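Local atomic coordinates of first ORF in transposon ISC1904 (Sulfolobus solfataricus, PDB entry 3ILX), a protein that probably binds DNA and takes part in strand exchange during transposition, as a serine recombinase of the resolvase family, here represented by its resolvase-type domain. Residues I59-S65 and V86-C92. Residue numbers count along the deposited sequence, not the author numbering.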
loop_
_atom_site.group_PDB
_atom_site.type_symbol
_atom_site.label_atom_id
_atom_site.label_comp_id
_atom_site.label_asym_id
_atom_site.label_seq_id
_atom_site.Cartn_x
_atom_site.Cartn_y
_atom_site.Cartn_z
ATOM N N ILE A 59 -7.657 -3.559 15.704
ATOM C CA ILE A 59 -8.784 -2.919 15.005
ATOM C C ILE A 59 -9.719 -3.999 14.472
ATOM O O ILE A 59 -10.932 -3.953 14.688
ATOM C CB ILE A 59 -8.301 -2.027 13.838
ATOM C CG1 ILE A 59 -7.521 -0.827 14.369
ATOM C CG2 ILE A 59 -9.488 -1.548 12.954
ATOM C CD1 ILE A 59 -6.670 -0.097 13.302
ATOM N N LEU A 60 -9.127 -4.976 13.785
ATOM C CA LEU A 60 -9.835 -6.096 13.186
ATOM C C LEU A 60 -10.552 -6.966 14.216
ATOM O O LEU A 60 -11.562 -7.606 13.887
ATOM C CB LEU A 60 -8.870 -6.958 12.368
ATOM C CG LEU A 60 -8.391 -6.397 11.023
ATOM C CD1 LEU A 60 -7.143 -7.167 10.501
ATOM C CD2 LEU A 60 -9.528 -6.400 9.995
ATOM N N ASN A 61 -10.027 -6.988 15.443
ATOM C CA ASN A 61 -10.657 -7.688 16.558
ATOM C C ASN A 61 -11.624 -6.799 17.362
ATOM O O ASN A 61 -12.028 -7.153 18.463
ATOM C CB ASN A 61 -9.611 -8.319 17.474
ATOM C CG ASN A 61 -10.207 -9.427 18.383
ATOM O OD1 ASN A 61 -11.200 -10.082 18.040
ATOM N ND2 ASN A 61 -9.609 -9.620 19.545
ATOM N N ASN A 62 -11.978 -5.648 16.806
ATOM C CA ASN A 62 -12.940 -4.746 17.425
ATOM C C ASN A 62 -12.509 -4.240 18.793
ATOM O O ASN A 62 -13.336 -4.092 19.670
ATOM C CB ASN A 62 -14.329 -5.414 17.535
ATOM C CG ASN A 62 -14.877 -5.824 16.182
ATOM O OD1 ASN A 62 -14.895 -5.021 15.252
ATOM N ND2 ASN A 62 -15.278 -7.081 16.054
ATOM N N GLU A 63 -11.224 -3.982 18.977
ATOM C CA GLU A 63 -10.731 -3.504 20.275
ATOM C C GLU A 63 -10.566 -1.974 20.320
ATOM O O GLU A 63 -10.279 -1.403 21.363
ATOM C CB GLU A 63 -9.398 -4.162 20.623
ATOM C CG GLU A 63 -9.505 -5.639 20.877
ATOM C CD GLU A 63 -8.158 -6.325 20.982
ATOM O OE1 GLU A 63 -7.316 -5.920 21.808
ATOM O OE2 GLU A 63 -7.949 -7.302 20.241
ATOM N N VAL A 64 -10.756 -1.332 19.176
ATOM C CA VAL A 64 -10.268 0.035 18.976
ATOM C C VAL A 64 -11.399 0.975 18.585
ATOM O O VAL A 64 -12.163 0.712 17.654
ATOM C CB VAL A 64 -9.120 0.106 17.930
ATOM C CG1 VAL A 64 -8.384 1.438 18.017
ATOM C CG2 VAL A 64 -8.106 -1.025 18.142
ATOM N N SER A 65 -11.495 2.071 19.321
ATOM C CA SER A 65 -12.452 3.107 19.007
ATOM C C SER A 65 -11.812 4.159 18.110
ATOM O O SER A 65 -12.450 4.693 17.192
ATOM C CB SER A 65 -12.929 3.762 20.295
ATOM O OG SER A 65 -13.556 5.007 20.026
ATOM N N VAL A 86 -11.013 -0.446 6.457
ATOM C CA VAL A 86 -10.957 -1.405 7.555
ATOM C C VAL A 86 -11.524 -0.806 8.833
ATOM O O VAL A 86 -12.363 -1.408 9.506
ATOM C CB VAL A 86 -9.501 -1.893 7.788
ATOM C CG1 VAL A 86 -9.427 -2.793 9.040
ATOM C CG2 VAL A 86 -9.020 -2.673 6.551
ATOM N N CYS A 87 -11.072 0.403 9.159
ATOM C CA CYS A 87 -11.542 1.074 10.377
ATOM C C CYS A 87 -13.039 1.339 10.342
ATOM O O CYS A 87 -13.737 1.161 11.353
ATOM C CB CYS A 87 -10.774 2.372 10.570
ATOM S SG CYS A 87 -9.103 2.036 11.086
ATOM N N LYS A 88 -13.536 1.756 9.177
ATOM C CA LYS A 88 -14.953 2.073 9.019
ATOM C C LYS A 88 -15.782 0.821 9.339
ATOM O O LYS A 88 -16.730 0.873 10.116
ATOM C CB LYS A 88 -15.229 2.632 7.621
ATOM C CG LYS A 88 -16.688 3.051 7.361
ATOM C CD LYS A 88 -16.834 3.859 6.040
ATOM C CE LYS A 88 -16.509 3.007 4.806
ATOM N NZ LYS A 88 -16.190 3.811 3.567
ATOM N N ALA A 89 -15.400 -0.321 8.787
ATOM C CA ALA A 89 -16.112 -1.566 9.062
ATOM C C ALA A 89 -15.959 -2.036 10.520
ATOM O O ALA A 89 -16.741 -2.852 10.984
ATOM C CB ALA A 89 -15.648 -2.677 8.091
ATOM N N HIS A 90 -14.952 -1.539 11.232
ATOM C CA HIS A 90 -14.720 -1.998 12.614
ATOM C C HIS A 90 -14.899 -0.930 13.684
ATOM O O HIS A 90 -14.259 -0.987 14.749
ATOM C CB HIS A 90 -13.346 -2.636 12.739
ATOM C CG HIS A 90 -13.275 -3.986 12.126
ATOM N ND1 HIS A 90 -13.630 -5.125 12.811
ATOM C CD2 HIS A 90 -12.926 -4.383 10.882
ATOM C CE1 HIS A 90 -13.487 -6.172 12.021
ATOM N NE2 HIS A 90 -13.059 -5.750 10.843
ATOM N N ASN A 91 -15.761 0.044 13.376
ATOM C CA ASN A 91 -16.215 1.050 14.325
ATOM C C ASN A 91 -15.063 1.841 14.903
ATOM O O ASN A 91 -15.074 2.262 16.058
ATOM C CB ASN A 91 -17.095 0.404 15.409
ATOM C CG ASN A 91 -18.305 -0.284 14.819
ATOM O OD1 ASN A 91 -18.991 0.283 13.965
ATOM N ND2 ASN A 91 -18.557 -1.526 15.237
ATOM N N CYS A 92 -14.095 2.079 14.031
ATOM C CA CYS A 92 -12.868 2.726 14.383
ATOM C C CYS A 92 -12.650 3.915 13.440
ATOM O O CYS A 92 -12.957 3.852 12.254
ATOM C CB CYS A 92 -11.726 1.704 14.221
ATOM S SG CYS A 92 -10.194 2.282 14.888
HETATM O O HOH W 1 -16.589 -2.945 15.982
#
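The imidazole of His90 lies against the end of helix 50-60, one face over Leu60 CA, which sits 3.9 Å from the ring centroid in a CH-pi contact. At the ring edge, His90 ND1 donates to Asn62 OD1 (2.8 Å, 165°), and a water donating to the same OD1 is held by Asn91 ND2. Asn62 is the positive-phi C' residue of a Schellman motif that ends helix 50-60: Glu63 N hydrogen-bonds Met58 O, Asn62 N hydrogen-bonds Ile59 O, and the chain turns toward strand 64-69. Two helix-to-strand corners of the parallel-sheet resolvase domain meet side by side, leading into neighbouring strands 64-69 and 93-96. Among the apolar pairs, Ile59 CD1 meets Cys87 SG (3.9 Å), Val64 CG1 meets Cys92 SG (3.7 Å), and Leu60 CD2 packs on Val86 CG1 (3.7 Å). Cys92 CA approaches Ser65 O at 3.5 Å in a CA-H...O contact. His90 NE2 hydrogen-bonds His90 NE2 of the second subunit, whose Ala89 packs on Leu60.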